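Local coordinates for thioredoxin-like protein (Bacteroides caccae ATCC 43185, PDB 4YOD), which is of unknown function but carries a thioredoxin-like domain with a CxxC motif and is probably a thiol-disulfide oxidoreductase, at residues Ala78-Lys81 with Thr82-Thr86; Val35-Tyr38 with Trp39-Val42. All blocks are in the same frame, centred on the assembly; numbering follows the deposited sequence.

Contact 1. Residues Ala78-Lys81 with Thr82-Thr86; sequences AIRK and TIDRT
A78 O meets two groups of T82. The backbone N of T82 gives it a helical hydrogen bond, with T82 N 3.0 Å from A78 O. The T82 hydroxyl curls back beside the same oxygen, with T82 OG1 also 3.0 Å from A78 O. That hydroxyl is hydrogen-bonded to Y63 OH as well. Its single proton may go to either partner. OG1 reaches the carbonyl because it stands beside the backbone N of T82 and anti to the carbonyl carbon (chi1 -63°).

On another side of the helix, R80 and D84 form a salt bridge one turn apart. R80 NE lies 3.1 Å from D84 OD1, in a fairly straight bond (161°). OD1 is met on its syn side and near the guanidinium plane. The two flat groups stand almost perpendicular (86°). The backbones of the pair are joined too, with D84 N 3.0 Å from R80 O. A leucine in place of R80 would probably leave the D84 carboxylate without its NE-H partner and freer to turn.

I79 and I83 meet more loosely, with I79 CG2 4.5 Å from I83 CG1. Past them, I83 O takes two donors, T86 N at 2.9 Å and T86 OG1 at 2.7 Å, the hydroxyl on a lone pair.

Helix 72-85 is packed among its neighbours in the all-helical part of the chain. I79, R80 and I83 touch helix 114-125. I83 and T86 touch helix 90-105. A78 and I83 pack on helix 53-66.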
loop_
_atom_site.group_PDB
_atom_site.type_symbol
_atom_site.label_atom_id
_atom_site.label_comp_id
_atom_site.label_asym_id
_atom_site.label_seq_id
_atom_site.Cartn_x
_atom_site.Cartn_y
_atom_site.Cartn_z
ATOM N N ALA A 78 12.331 0.001 13.665
ATOM C CA ALA A 78 13.595 -0.430 13.064
ATOM C C ALA A 78 13.862 0.272 11.728
ATOM O O ALA A 78 14.992 0.717 11.503
ATOM C CB ALA A 78 13.594 -1.932 12.869
ATOM N N ILE A 79 12.828 0.373 10.847
ATOM C CA ILE A 79 12.935 1.060 9.550
ATOM C C ILE A 79 13.378 2.526 9.780
ATOM O O ILE A 79 14.315 2.989 9.140
ATOM C CB ILE A 79 11.585 1.010 8.776
ATOM C CG1 ILE A 79 11.238 -0.407 8.335
ATOM C CG2 ILE A 79 11.640 1.940 7.551
ATOM C CD1 ILE A 79 9.704 -0.590 8.147
ATOM N N ARG A 80 12.708 3.232 10.705
ATOM C CA ARG A 80 13.042 4.622 11.052
ATOM C C ARG A 80 14.524 4.742 11.500
ATOM O O ARG A 80 15.248 5.592 10.964
ATOM C CB ARG A 80 12.091 5.169 12.140
ATOM C CG ARG A 80 12.431 6.591 12.609
ATOM C CD ARG A 80 12.258 7.605 11.500
ATOM N NE ARG A 80 12.771 8.933 11.847
ATOM C CZ ARG A 80 12.006 9.962 12.184
ATOM N NH1 ARG A 80 10.688 9.824 12.249
ATOM N NH2 ARG A 80 12.550 11.139 12.454
ATOM N N LYS A 81 14.968 3.887 12.455
ATOM C CA LYS A 81 16.368 3.905 12.922
ATOM C C LYS A 81 17.365 3.672 11.780
ATOM O O LYS A 81 18.394 4.338 11.749
ATOM C CB LYS A 81 16.620 2.853 14.013
ATOM C CG LYS A 81 16.108 3.248 15.381
ATOM C CD LYS A 81 16.373 2.135 16.388
ATOM C CE LYS A 81 15.556 2.290 17.650
ATOM N NZ LYS A 81 15.997 3.456 18.463
ATOM N N THR A 82 17.051 2.756 10.838
ATOM C CA THR A 82 17.932 2.430 9.695
ATOM C C THR A 82 18.085 3.664 8.795
ATOM O O THR A 82 19.218 4.027 8.495
ATOM C CB THR A 82 17.409 1.200 8.948
ATOM O OG1 THR A 82 17.449 0.104 9.856
ATOM C CG2 THR A 82 18.209 0.874 7.701
ATOM N N ILE A 83 16.970 4.318 8.401
ATOM C CA ILE A 83 17.023 5.533 7.568
ATOM C C ILE A 83 17.811 6.642 8.296
ATOM O O ILE A 83 18.658 7.275 7.664
ATOM C CB ILE A 83 15.615 6.041 7.097
ATOM C CG1 ILE A 83 14.775 4.917 6.409
ATOM C CG2 ILE A 83 15.751 7.273 6.175
ATOM C CD1 ILE A 83 15.413 4.146 5.177
ATOM N N ASP A 84 17.572 6.841 9.611
ATOM C CA ASP A 84 18.262 7.870 10.417
ATOM C C ASP A 84 19.770 7.689 10.353
ATOM O O ASP A 84 20.507 8.669 10.232
ATOM C CB ASP A 84 17.803 7.845 11.882
ATOM C CG ASP A 84 16.408 8.409 12.137
ATOM O OD1 ASP A 84 15.813 8.979 11.196
ATOM O OD2 ASP A 84 15.912 8.271 13.279
ATOM N N ARG A 85 20.226 6.432 10.402
ATOM C CA ARG A 85 21.651 6.092 10.307
ATOM C C ARG A 85 22.270 6.530 8.983
ATOM O O ARG A 85 23.457 6.818 8.955
ATOM C CB ARG A 85 21.859 4.575 10.463
ATOM C CG ARG A 85 21.871 4.086 11.919
ATOM C CD ARG A 85 22.404 2.653 12.003
ATOM N NE ARG A 85 23.838 2.599 11.677
ATOM C CZ ARG A 85 24.503 1.501 11.335
ATOM N NH1 ARG A 85 23.882 0.328 11.284
ATOM N NH2 ARG A 85 25.796 1.566 11.036
ATOM N N THR A 86 21.486 6.563 7.883
ATOM C CA THR A 86 22.032 6.891 6.557
ATOM C C THR A 86 22.291 8.401 6.386
ATOM O O THR A 86 22.931 8.787 5.415
ATOM C CB THR A 86 21.160 6.328 5.428
ATOM O OG1 THR A 86 19.990 7.106 5.298
ATOM C CG2 THR A 86 20.822 4.858 5.611
#

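Contact 2. Residues Val35-Tyr38 with Trp39-Val42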
loop_
_atom_site.group_PDB
_atom_site.type_symbol
_atom_site.label_atom_id
_atom_site.label_comp_id
_atom_site.label_asym_id
_atom_site.label_seq_id
_atom_site.Cartn_x
_atom_site.Cartn_y
_atom_site.Cartn_z
ATOM N N VAL A 35 15.821 -8.333 13.002
ATOM C CA VAL A 35 15.384 -7.030 12.517
ATOM C C VAL A 35 16.229 -5.912 13.158
ATOM O O VAL A 35 16.762 -5.064 12.437
ATOM C CB VAL A 35 13.854 -6.825 12.756
ATOM C CG1 VAL A 35 13.460 -5.351 12.722
ATOM C CG2 VAL A 35 13.016 -7.619 11.752
ATOM N N LYS A 36 16.363 -5.922 14.489
ATOM C CA LYS A 36 17.034 -4.864 15.229
ATOM C C LYS A 36 18.525 -4.719 14.923
ATOM O O LYS A 36 19.000 -3.586 14.856
ATOM C CB LYS A 36 16.824 -5.056 16.733
ATOM C CG LYS A 36 15.452 -4.524 17.179
ATOM C CD LYS A 36 15.108 -4.877 18.625
ATOM C CE LYS A 36 13.761 -4.318 19.024
ATOM N NZ LYS A 36 13.442 -4.591 20.451
ATOM N N HIS A 37 19.244 -5.834 14.697
ATOM C CA HIS A 37 20.690 -5.836 14.493
ATOM C C HIS A 37 21.116 -6.058 13.034
ATOM O O HIS A 37 22.315 -6.102 12.759
ATOM C CB HIS A 37 21.319 -6.927 15.383
ATOM C CG HIS A 37 21.096 -6.681 16.842
ATOM N ND1 HIS A 37 22.086 -6.128 17.636
ATOM C CD2 HIS A 37 19.983 -6.863 17.591
ATOM C CE1 HIS A 37 21.548 -6.003 18.843
ATOM N NE2 HIS A 37 20.282 -6.426 18.862
ATOM N N TYR A 38 20.154 -6.119 12.104
ATOM C CA TYR A 38 20.363 -6.414 10.678
ATOM C C TYR A 38 21.505 -5.644 10.039
ATOM O O TYR A 38 22.282 -6.255 9.303
ATOM C CB TYR A 38 19.068 -6.153 9.870
ATOM C CG TYR A 38 19.111 -6.728 8.470
ATOM C CD1 TYR A 38 18.818 -8.069 8.238
ATOM C CD2 TYR A 38 19.528 -5.954 7.389
ATOM C CE1 TYR A 38 18.904 -8.618 6.958
ATOM C CE2 TYR A 38 19.607 -6.487 6.105
ATOM C CZ TYR A 38 19.297 -7.823 5.896
ATOM O OH TYR A 38 19.384 -8.365 4.643
ATOM N N TRP A 39 21.587 -4.318 10.297
ATOM C CA TRP A 39 22.543 -3.410 9.675
ATOM C C TRP A 39 23.752 -3.064 10.547
ATOM O O TRP A 39 24.523 -2.183 10.170
ATOM C CB TRP A 39 21.804 -2.103 9.291
ATOM C CG TRP A 39 20.694 -2.314 8.296
ATOM C CD1 TRP A 39 19.362 -2.399 8.564
ATOM C CD2 TRP A 39 20.834 -2.537 6.881
ATOM N NE1 TRP A 39 18.652 -2.588 7.399
ATOM C CE2 TRP A 39 19.532 -2.694 6.351
ATOM C CE3 TRP A 39 21.936 -2.579 6.001
ATOM C CZ2 TRP A 39 19.294 -2.893 4.983
ATOM C CZ3 TRP A 39 21.701 -2.784 4.644
ATOM C CH2 TRP A 39 20.394 -2.950 4.150
ATOM N N ASP A 40 23.922 -3.740 11.691
ATOM C CA ASP A 40 25.001 -3.489 12.650
ATOM C C ASP A 40 26.424 -3.531 12.054
ATOM O O ASP A 40 27.282 -2.786 12.523
ATOM C CB ASP A 40 24.933 -4.519 13.791
ATOM C CG ASP A 40 23.923 -4.229 14.891
ATOM O OD1 ASP A 40 23.050 -3.353 14.686
ATOM O OD2 ASP A 40 24.014 -4.874 15.964
ATOM N N ASN A 41 26.674 -4.389 11.044
ATOM C CA ASN A 41 28.013 -4.557 10.464
ATOM C C ASN A 41 28.205 -3.774 9.169
ATOM O O ASN A 41 29.176 -3.995 8.449
ATOM C CB ASN A 41 28.305 -6.039 10.251
ATOM C CG ASN A 41 28.360 -6.789 11.553
ATOM O OD1 ASN A 41 28.521 -6.210 12.635
ATOM N ND2 ASN A 41 28.202 -8.081 11.487
ATOM N N VAL A 42 27.332 -2.809 8.928
ATOM C CA VAL A 42 27.372 -1.964 7.736
ATOM C C VAL A 42 27.874 -0.551 8.114
ATOM O O VAL A 42 27.499 -0.016 9.156
ATOM C CB VAL A 42 25.965 -1.951 7.067
ATOM C CG1 VAL A 42 25.852 -0.898 5.965
ATOM C CG2 VAL A 42 25.622 -3.341 6.511
HETATM O O HOH W 1 20.513 -2.706 12.612
HETATM O O HOH W 2 24.987 -6.116 9.405
#
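The ring of Y38 sets its edge against one face of the W39 indole. Y38 CD2 sits 3.4 Å from W39 CE2, offset toward the rim of the indole. The Y38 ring and the five-membered ring of W39 have centroids 4.8 Å apart and planes at 71°, a T-shaped pair between adjacent residues. T82 of helix 72-85 lies on the other side of the indole plane, near its pyrrole edge. Y63 completes the aromatic cluster: its ring meets W39 edge-to-face and also meets the ring of Y38. With CG anti to the backbone N (chi1 -167°), the Y38 ring swings beside its own carbonyl carbon, which brings its CD2 edge over the indole of the next residue. The Y38 hydroxyl is hydrogen-bonded to A59 O.

H37 and D40 form the polar counterpart. The imidazole edge reaches one carboxylate oxygen, with H37 ND1 2.8 Å from D40 OD2. The bond is bent, and ND1 comes to OD2 on its syn side, but from out of the carboxylate plane. F33 stacks on the H37 ring. The backbones repeat the link: D40 N lies 3.0 Å from H37 O and closes a type I turn from H37 to D40. A second type I turn runs from W39 to V42, closed by V42 N, 3.1 Å from W39 O.

A water bridges K36 O and W39 N, standing 2.8 Å from K36 O; its bond to D40 OD1 is weak. Another water joins Y38 O to N41 N.

The chain thus leaves helix 27-37 through two turns with polar groups on the outside and two aromatic rings turned inward. Because H37 ND1 donates to D40, it carries a proton. The nearby carboxylate would be expected to favour a protonated imidazole.

In the fold
Contact 2 comes first in the chain, and contact 1 packs against it from helix 72-85. Their centres are 10 Å apart. R85 joins them most directly: R85 NH1 lies 2.8 Å from W39 O and R85 NH2 3.0 Å from V42 O, both probable hydrogen bonds to backbone carbonyls of the second turn. Packing adds to this. T82 OG1 is 3.4 Å from W39 CD1, and A78 CB is 3.4 Å from V35 CG1. Y63 of helix 53-66 is a shared neighbour. Both contacts lie in the helical DUF5106 region, whereas the CxxC motif of the probable redox site belongs to the thioredoxin-like domain.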